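Local coordinates for uncharacterized HTH-type transcriptional regulator HI_0893 (Haemophilus influenzae, PDB 3QKX), which probably binds regulatory DNA as a TetR-family transcription factor, though the protein is uncharacterized, at residues L29-L34 with T44-F49. Sequence-based numbering, arbitrary orientation.
Sequences LSMLKL and TIYLYF. With SO4 (sulfate ion), chain E.
Selenomethionine Met31, in the first turn of helix 31-38, reaches across to Ile45 and Tyr46 of helix 42-48 and to Phe49 just after it, joining the two helices of the predicted TetR-type helix-turn-helix. As in TetR-family proteins, the second of these is presumably the recognition helix, and the contact packs it against helix 31-38. Met31 leaves its backbone with CG beside N (chi1 -61°), then bends again at chi2 and chi3, which carries the methyl to the carbonyl end of the opposing helix. There CE lies 3.4 Å from Phe49 O and 3.6 Å from Ile45 O, the latter already accepting the helical bond from Phe49 N. A long, unbranched and flexible chain suits this place, since it can fold over backbone and side chains alike.

The Tyr46 ring crosses that chain at a slant: Met31 CB is 3.6 Å from OH and 3.7 Å from CZ, CG approaches CE1, and CE approaches CD1. The selenium stands 5.5 Å from the ring centroid and 37° off the normal, an oblique Met-aromatic contact. Tyrosine suits this exposed position, its ring carbons packing on Met31 while the phenol also carries a polar hydroxyl. Ile45, a buried residue, sends CD1 to 3.7 Å from Leu34 CB. Leu55 of helix 52-72 touches both Met31 and Leu34, tying the pair to that helix.

Ser30 occupies the N-cap of helix 31-38, where a sulfate, probably from the crystallisation liquor, has settled: Met31 N donates to its O4 at 3.1 Å in a nearly straight bond of 173°.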
loop_
_atom_site.group_PDB
_atom_site.type_symbol
_atom_site.label_atom_id
_atom_site.label_comp_id
_atom_site.label_asym_id
_atom_site.label_seq_id
_atom_site.Cartn_x
_atom_site.Cartn_y
_atom_site.Cartn_z
ATOM N N LEU A 29 -2.334 -21.016 6.536
ATOM C CA LEU A 29 -3.731 -21.332 6.874
ATOM C C LEU A 29 -4.127 -22.736 6.441
ATOM O O LEU A 29 -3.775 -23.194 5.351
ATOM C CB LEU A 29 -4.720 -20.351 6.215
ATOM C CG LEU A 29 -4.803 -18.901 6.700
ATOM C CD1 LEU A 29 -5.933 -18.165 5.964
ATOM C CD2 LEU A 29 -5.016 -18.847 8.202
ATOM N N SER A 30 -4.866 -23.406 7.310
ATOM C CA SER A 30 -5.530 -24.639 6.975
ATOM C C SER A 30 -6.786 -24.686 7.815
ATOM O O SER A 30 -6.916 -23.937 8.777
ATOM C CB SER A 30 -4.631 -25.835 7.268
ATOM O OG SER A 30 -4.786 -26.278 8.602
HETATM N N MSE A 31 -7.703 -25.563 7.453
HETATM C CA MSE A 31 -9.026 -25.558 8.050
HETATM C C MSE A 31 -8.963 -25.951 9.541
HETATM O O MSE A 31 -9.672 -25.364 10.361
HETATM C CB MSE A 31 -9.958 -26.490 7.270
HETATM C CG MSE A 31 -10.146 -26.093 5.796
HETATM SE SE MSE A 31 -11.348 -24.619 5.592
HETATM C CE MSE A 31 -13.041 -25.589 5.524
ATOM N N LEU A 32 -8.097 -26.915 9.882
ATOM C CA LEU A 32 -7.926 -27.366 11.282
ATOM C C LEU A 32 -7.459 -26.225 12.175
ATOM O O LEU A 32 -7.925 -26.054 13.302
ATOM C CB LEU A 32 -6.906 -28.519 11.363
ATOM N N LYS A 33 -6.534 -25.440 11.655
ATOM C CA LYS A 33 -5.985 -24.323 12.399
ATOM C C LYS A 33 -7.039 -23.211 12.603
ATOM O O LYS A 33 -7.105 -22.608 13.686
ATOM C CB LYS A 33 -4.734 -23.792 11.702
ATOM C CG LYS A 33 -3.575 -24.815 11.637
ATOM C CD LYS A 33 -2.205 -24.115 11.370
ATOM N N LEU A 34 -7.885 -22.981 11.593
ATOM C CA LEU A 34 -8.932 -21.939 11.676
ATOM C C LEU A 34 -10.107 -22.309 12.598
ATOM O O LEU A 34 -10.725 -21.426 13.199
ATOM C CB LEU A 34 -9.463 -21.590 10.274
ATOM C CG LEU A 34 -8.480 -20.880 9.340
ATOM C CD1 LEU A 34 -9.013 -20.768 7.926
ATOM C CD2 LEU A 34 -8.159 -19.512 9.867
ATOM N N THR A 44 -17.862 -28.374 11.957
ATOM C CA THR A 44 -18.596 -27.140 11.693
ATOM C C THR A 44 -17.990 -26.410 10.515
ATOM O O THR A 44 -18.694 -26.086 9.564
ATOM C CB THR A 44 -18.594 -26.181 12.902
ATOM O OG1 THR A 44 -19.341 -26.752 13.989
ATOM C CG2 THR A 44 -19.206 -24.848 12.518
ATOM N N ILE A 45 -16.681 -26.194 10.560
ATOM C CA ILE A 45 -15.999 -25.422 9.526
ATOM C C ILE A 45 -16.050 -26.113 8.151
ATOM O O ILE A 45 -16.228 -25.441 7.124
ATOM C CB ILE A 45 -14.511 -25.073 9.935
ATOM C CG1 ILE A 45 -13.996 -23.866 9.157
ATOM C CG2 ILE A 45 -13.571 -26.255 9.733
ATOM C CD1 ILE A 45 -12.784 -23.255 9.789
ATOM N N TYR A 46 -15.947 -27.449 8.132
ATOM C CA TYR A 46 -15.994 -28.191 6.858
ATOM C C TYR A 46 -17.387 -28.221 6.265
ATOM O O TYR A 46 -17.521 -28.278 5.051
ATOM C CB TYR A 46 -15.446 -29.626 6.993
ATOM C CG TYR A 46 -13.932 -29.721 6.887
ATOM C CD1 TYR A 46 -13.259 -29.288 5.744
ATOM C CD2 TYR A 46 -13.173 -30.254 7.933
ATOM C CE1 TYR A 46 -11.867 -29.366 5.657
ATOM C CE2 TYR A 46 -11.786 -30.341 7.859
ATOM C CZ TYR A 46 -11.137 -29.907 6.727
ATOM O OH TYR A 46 -9.764 -30.009 6.666
ATOM N N LEU A 47 -18.418 -28.179 7.113
ATOM C CA LEU A 47 -19.786 -28.056 6.632
ATOM C C LEU A 47 -20.048 -26.686 6.033
ATOM O O LEU A 47 -20.636 -26.598 4.972
ATOM C CB LEU A 47 -20.781 -28.314 7.755
ATOM C CG LEU A 47 -22.236 -28.522 7.333
ATOM C CD1 LEU A 47 -22.395 -29.645 6.311
ATOM C CD2 LEU A 47 -23.049 -28.818 8.560
ATOM N N TYR A 48 -19.588 -25.631 6.716
ATOM C CA TYR A 48 -19.752 -24.222 6.258
ATOM C C TYR A 48 -19.054 -23.881 4.962
ATOM O O TYR A 48 -19.616 -23.168 4.142
ATOM C CB TYR A 48 -19.310 -23.215 7.350
ATOM C CG TYR A 48 -20.460 -22.858 8.226
ATOM C CD1 TYR A 48 -21.070 -23.829 9.008
ATOM C CD2 TYR A 48 -21.023 -21.597 8.193
ATOM C CE1 TYR A 48 -22.178 -23.547 9.765
ATOM C CE2 TYR A 48 -22.138 -21.299 8.963
ATOM C CZ TYR A 48 -22.716 -22.285 9.741
ATOM O OH TYR A 48 -23.818 -22.030 10.518
ATOM N N PHE A 49 -17.826 -24.368 4.792
ATOM C CA PHE A 49 -17.022 -24.081 3.595
ATOM C C PHE A 49 -16.460 -25.372 3.017
ATOM O O PHE A 49 -15.927 -26.198 3.756
ATOM C CB PHE A 49 -15.893 -23.138 3.946
ATOM C CG PHE A 49 -16.330 -21.944 4.748
ATOM C CD1 PHE A 49 -16.919 -20.849 4.130
ATOM C CD2 PHE A 49 -16.165 -21.919 6.122
ATOM C CE1 PHE A 49 -17.316 -19.757 4.868
ATOM C CE2 PHE A 49 -16.572 -20.829 6.863
ATOM C CZ PHE A 49 -17.146 -19.752 6.238
HETATM S S SO4 E . -6.247 -27.327 3.992
HETATM O O1 SO4 E . -7.379 -27.008 3.105
HETATM O O2 SO4 E . -5.306 -26.214 4.027
HETATM O O3 SO4 E . -5.535 -28.516 3.516
HETATM O O4 SO4 E . -6.772 -27.584 5.336
#